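Local coordinates for binary enterotoxin of Clostridium perfringens component a (PDB 5WTZ), which probably transfers ADP-ribose from NAD+ to actin, as the enzymatic component of a two-part clostridial enterotoxin, at residues A[213-225]-A[341-353]. Numbering follows the deposited sequence.
With NAD (nicotinamide-adenine-dinucleotide), chain B.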
# COMPACT_ATOMS: atom_id res chain seq x y z
N GLN A 213 0.87 7.19 5.69
CA GLN A 213 -0.08 7.73 4.73
C GLN A 213 -1.49 7.60 5.28
O GLN A 213 -1.76 6.73 6.10
CB GLN A 213 0.03 7.00 3.39
CG GLN A 213 1.41 7.09 2.73
CD GLN A 213 1.36 6.68 1.28
OE1 GLN A 213 1.16 7.52 0.39
NE2 GLN A 213 1.55 5.38 1.02
N LEU A 214 -2.39 8.48 4.83
CA LEU A 214 -3.80 8.39 5.20
C LEU A 214 -4.43 7.25 4.41
O LEU A 214 -4.55 7.30 3.18
CB LEU A 214 -4.53 9.71 4.96
CG LEU A 214 -6.01 9.79 5.38
CD1 LEU A 214 -6.17 9.63 6.88
CD2 LEU A 214 -6.65 11.08 4.91
N ASN A 215 -4.78 6.19 5.12
CA ASN A 215 -5.20 4.94 4.52
C ASN A 215 -6.17 4.27 5.48
O ASN A 215 -5.75 3.72 6.50
CB ASN A 215 -3.98 4.05 4.24
CG ASN A 215 -4.35 2.77 3.50
OD1 ASN A 215 -5.53 2.46 3.30
ND2 ASN A 215 -3.32 2.00 3.12
N PHE A 216 -7.46 4.33 5.19
CA PHE A 216 -8.46 3.87 6.15
C PHE A 216 -8.54 2.35 6.26
O PHE A 216 -8.97 1.84 7.30
CB PHE A 216 -9.83 4.45 5.79
CG PHE A 216 -9.86 5.94 5.85
CD1 PHE A 216 -9.53 6.59 7.04
CD2 PHE A 216 -10.18 6.70 4.75
CE1 PHE A 216 -9.54 7.96 7.12
CE2 PHE A 216 -10.19 8.09 4.82
CZ PHE A 216 -9.86 8.71 6.01
N GLU A 217 -8.09 1.64 5.22
CA GLU A 217 -8.22 0.17 5.11
C GLU A 217 -9.64 -0.30 5.49
O GLU A 217 -10.54 -0.17 4.66
CB GLU A 217 -7.12 -0.53 5.94
CG GLU A 217 -5.72 -0.24 5.34
CD GLU A 217 -4.59 -1.12 5.87
OE1 GLU A 217 -4.71 -1.64 6.99
OE2 GLU A 217 -3.59 -1.26 5.15
N ASN A 218 -9.85 -0.82 6.70
CA ASN A 218 -11.19 -1.32 7.10
C ASN A 218 -11.93 -0.37 8.05
O ASN A 218 -13.05 -0.68 8.50
CB ASN A 218 -11.09 -2.70 7.78
CG ASN A 218 -10.49 -3.77 6.87
OD1 ASN A 218 -9.62 -4.52 7.30
ND2 ASN A 218 -10.97 -3.85 5.64
N ASP A 219 -11.33 0.78 8.33
CA ASP A 219 -11.87 1.73 9.31
C ASP A 219 -13.00 2.56 8.71
O ASP A 219 -12.76 3.66 8.22
CB ASP A 219 -10.75 2.65 9.81
CG ASP A 219 -11.14 3.46 11.04
OD1 ASP A 219 -12.33 3.48 11.43
OD2 ASP A 219 -10.23 4.10 11.62
N VAL A 220 -14.22 2.03 8.74
CA VAL A 220 -15.37 2.72 8.14
C VAL A 220 -15.71 4.04 8.84
O VAL A 220 -16.17 4.98 8.19
CB VAL A 220 -16.66 1.83 8.14
CG1 VAL A 220 -16.43 0.57 7.34
CG2 VAL A 220 -17.10 1.49 9.56
N ILE A 221 -15.50 4.11 10.15
CA ILE A 221 -15.87 5.31 10.88
C ILE A 221 -14.97 6.47 10.51
O ILE A 221 -15.45 7.57 10.25
CB ILE A 221 -15.83 5.09 12.40
CG1 ILE A 221 -16.83 4.01 12.82
CG2 ILE A 221 -16.13 6.39 13.12
CD1 ILE A 221 -16.42 3.25 14.05
N SER A 222 -13.67 6.22 10.44
CA SER A 222 -12.74 7.28 10.08
C SER A 222 -12.92 7.69 8.63
O SER A 222 -12.81 8.87 8.29
CB SER A 222 -11.29 6.84 10.32
OG SER A 222 -11.07 6.70 11.71
N ALA A 223 -13.21 6.72 7.77
CA ALA A 223 -13.45 6.99 6.36
C ALA A 223 -14.66 7.90 6.18
O ALA A 223 -14.59 8.91 5.48
CB ALA A 223 -13.64 5.70 5.59
N SER A 224 -15.76 7.52 6.81
CA SER A 224 -17.00 8.27 6.75
C SER A 224 -16.81 9.70 7.28
O SER A 224 -17.27 10.67 6.67
CB SER A 224 -18.09 7.54 7.53
OG SER A 224 -19.26 8.33 7.66
N GLN A 225 -16.10 9.83 8.40
CA GLN A 225 -15.81 11.13 8.99
C GLN A 225 -14.98 12.03 8.08
O GLN A 225 -15.26 13.22 7.96
CB GLN A 225 -15.10 10.95 10.33
CG GLN A 225 -16.05 10.59 11.46
CD GLN A 225 -15.33 10.26 12.76
OE1 GLN A 225 -14.25 9.65 12.75
NE2 GLN A 225 -15.92 10.65 13.88
N ILE A 341 -12.90 7.39 -12.82
CA ILE A 341 -12.46 6.28 -11.98
C ILE A 341 -13.27 6.18 -10.68
O ILE A 341 -13.14 7.04 -9.78
CB ILE A 341 -10.97 6.37 -11.61
CG1 ILE A 341 -10.14 6.81 -12.82
CG2 ILE A 341 -10.50 5.02 -11.03
CD1 ILE A 341 -8.65 6.97 -12.50
N SER A 342 -14.11 5.15 -10.60
CA SER A 342 -14.82 4.80 -9.37
C SER A 342 -13.88 4.05 -8.39
O SER A 342 -13.42 2.92 -8.65
CB SER A 342 -16.07 3.96 -9.67
OG SER A 342 -17.16 4.79 -10.07
N THR A 343 -13.60 4.70 -7.27
CA THR A 343 -12.73 4.10 -6.25
C THR A 343 -13.44 4.10 -4.91
O THR A 343 -14.38 4.85 -4.70
CB THR A 343 -11.38 4.85 -6.07
OG1 THR A 343 -11.57 6.03 -5.28
CG2 THR A 343 -10.75 5.23 -7.41
N THR A 344 -12.99 3.23 -4.02
CA THR A 344 -13.52 3.17 -2.67
C THR A 344 -12.36 3.32 -1.69
O THR A 344 -11.32 2.68 -1.84
CB THR A 344 -14.30 1.85 -2.41
OG1 THR A 344 -14.73 1.80 -1.04
CG2 THR A 344 -13.45 0.61 -2.70
N VAL A 345 -12.52 4.17 -0.68
CA VAL A 345 -11.43 4.40 0.24
C VAL A 345 -11.24 3.26 1.24
O VAL A 345 -10.30 3.30 2.05
CB VAL A 345 -11.62 5.72 0.99
CG1 VAL A 345 -11.67 6.86 -0.03
CG2 VAL A 345 -12.88 5.69 1.86
N LEU A 346 -12.11 2.25 1.20
CA LEU A 346 -11.92 1.08 2.05
C LEU A 346 -11.24 -0.03 1.25
O LEU A 346 -11.47 -0.15 0.05
CB LEU A 346 -13.24 0.56 2.61
CG LEU A 346 -14.14 1.52 3.39
CD1 LEU A 346 -15.35 0.79 3.93
CD2 LEU A 346 -13.38 2.21 4.54
N SER A 347 -10.43 -0.83 1.93
CA SER A 347 -9.77 -1.97 1.30
C SER A 347 -10.72 -3.17 1.21
O SER A 347 -10.41 -4.13 0.49
CB SER A 347 -8.48 -2.35 2.06
OG SER A 347 -8.72 -2.57 3.44
N ASN A 348 -11.85 -3.12 1.93
CA ASN A 348 -12.89 -4.16 1.89
C ASN A 348 -13.24 -4.59 0.48
O ASN A 348 -13.36 -3.75 -0.41
CB ASN A 348 -14.20 -3.71 2.57
CG ASN A 348 -14.02 -3.26 4.01
OD1 ASN A 348 -13.10 -2.52 4.34
ND2 ASN A 348 -14.92 -3.71 4.88
N ASN A 349 -13.43 -5.89 0.26
CA ASN A 349 -13.97 -6.35 -1.02
C ASN A 349 -15.42 -5.87 -1.17
O ASN A 349 -16.08 -5.59 -0.18
CB ASN A 349 -13.89 -7.87 -1.13
CG ASN A 349 -13.89 -8.36 -2.58
OD1 ASN A 349 -14.09 -7.57 -3.51
ND2 ASN A 349 -13.67 -9.66 -2.76
N ILE A 350 -15.90 -5.76 -2.40
CA ILE A 350 -17.27 -5.34 -2.68
C ILE A 350 -18.03 -6.50 -3.31
O ILE A 350 -17.53 -7.12 -4.26
CB ILE A 350 -17.30 -4.12 -3.63
CG1 ILE A 350 -16.61 -2.92 -2.99
CG2 ILE A 350 -18.74 -3.79 -4.01
CD1 ILE A 350 -16.29 -1.79 -3.98
N SER A 351 -19.21 -6.80 -2.77
CA SER A 351 -19.99 -7.99 -3.17
C SER A 351 -20.18 -8.10 -4.67
O SER A 351 -19.99 -9.18 -5.24
CB SER A 351 -21.36 -7.99 -2.49
OG SER A 351 -21.24 -8.37 -1.13
N ALA A 352 -20.54 -7.00 -5.32
CA ALA A 352 -20.83 -7.04 -6.75
C ALA A 352 -19.58 -7.32 -7.58
O ALA A 352 -19.68 -7.81 -8.70
CB ALA A 352 -21.48 -5.72 -7.21
N PHE A 353 -18.41 -7.02 -7.01
CA PHE A 353 -17.14 -7.17 -7.72
C PHE A 353 -16.19 -8.13 -7.00
O PHE A 353 -14.97 -7.98 -7.09
CB PHE A 353 -16.47 -5.80 -7.89
CG PHE A 353 -17.42 -4.74 -8.38
CD1 PHE A 353 -18.06 -4.88 -9.60
CD2 PHE A 353 -17.70 -3.61 -7.60
CE1 PHE A 353 -18.96 -3.91 -10.06
CE2 PHE A 353 -18.59 -2.64 -8.05
CZ PHE A 353 -19.22 -2.79 -9.28
PA NAD B . -16.69 0.91 -14.57
O1A NAD B . -17.50 1.71 -15.56
O2A NAD B . -15.40 1.46 -14.02
O5B NAD B . -16.34 -0.54 -15.18
C5B NAD B . -17.26 -1.28 -16.00
C4B NAD B . -16.47 -2.22 -16.90
O4B NAD B . -15.66 -1.42 -17.77
C3B NAD B . -15.54 -3.13 -16.10
O3B NAD B . -15.52 -4.42 -16.73
C2B NAD B . -14.19 -2.44 -16.24
O2B NAD B . -13.09 -3.36 -16.17
C1B NAD B . -14.28 -1.75 -17.59
N9A NAD B . -13.47 -0.52 -17.57
C8A NAD B . -13.61 0.52 -16.72
N7A NAD B . -12.68 1.48 -16.99
C5A NAD B . -11.93 1.03 -18.01
C6A NAD B . -10.79 1.54 -18.79
N6A NAD B . -10.24 2.74 -18.50
N1A NAD B . -10.29 0.75 -19.77
C2A NAD B . -10.83 -0.45 -20.06
N3A NAD B . -11.89 -0.96 -19.40
C4A NAD B . -12.45 -0.28 -18.38
O3 NAD B . -17.66 0.60 -13.33
PN NAD B . -17.50 -0.47 -12.14
O1N NAD B . -16.31 -0.06 -11.31
O2N NAD B . -17.60 -1.85 -12.74
O5D NAD B . -18.87 -0.17 -11.35
C5D NAD B . -19.21 1.14 -10.91
C4D NAD B . -20.34 1.04 -9.90
O4D NAD B . -19.83 0.54 -8.67
C3D NAD B . -20.88 2.42 -9.58
O3D NAD B . -22.22 2.26 -9.08
C2D NAD B . -19.97 2.89 -8.46
O2D NAD B . -20.63 3.83 -7.61
C1D NAD B . -19.61 1.59 -7.74
N1N NAD B . -18.20 1.54 -7.28
C2N NAD B . -17.35 0.62 -7.77
C3N NAD B . -16.02 0.58 -7.33
C7N NAD B . -15.04 -0.44 -7.85
O7N NAD B . -15.16 -0.95 -8.97
N7N NAD B . -14.07 -0.78 -7.02
C4N NAD B . -15.57 1.47 -6.36
C5N NAD B . -16.47 2.41 -5.88
C6N NAD B . -17.78 2.42 -6.36
O HOH W 1 -8.27 4.96 2.55
O HOH W 2 -14.88 -2.48 7.44
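Asn-218 and Asn-348 meet through their amides, ND2 of Asn-218 giving a nearly straight bond (160°) to OD1 of Asn-348 at 2.8 Å. The planes stand 80° apart: the acceptor lies in the amide plane of Asn-218, whereas the donor comes from above the carbonyl plane of Asn-348. On its other arm the Asn-348 amide is tied by ND2 to a water that also bonds Asn-218 O, while Asn-218 ND2 has a second acceptor, Lys-60 O. Beside this pair, Glu-217 O, in a type II' turn (216-219), accepts from Ser-347 N at 2.8 Å, and Leu-346 CA adds a CH...O contact to the same oxygen. Ser-347 holds OG between its backbone N and carbonyl carbon (chi1 54°), which lays the hydroxyl against the Glu-217 backbone; its polar partner is Lys-60 O. The Glu-217 carboxylate, at the end of an extended chain, forms a salt bridge with Lys-60.

The apolar half lies against the start of helix 220-237, capped by Asp-219. Leu-346 divides its branches: CD1 packs on CG1 of Val-220 at 3.6 Å, CD2 on CB of Ala-223 at 3.7 Å. Val-345 CG2 also reaches Ala-223 CB, at 3.8 Å, and approaches the Phe-216 ring obliquely, with Ala-223 CA over one face of the ring. A second water joins Phe-216 N to Val-345 O.

The contact thus joins the turn leading from strand 201-211 of one five-stranded sheet into helix 220-237 to the loop after strand 341-344. NAD-pocket residues flank it in sequence, Ser-342, Thr-343 and Thr-344 before, Ile-350 and Phe-353 after. Backbone bonds, crossed amides and bridging waters satisfy polar groups beside a small methyl-lined core, a combination consistent with holding the intervening loop.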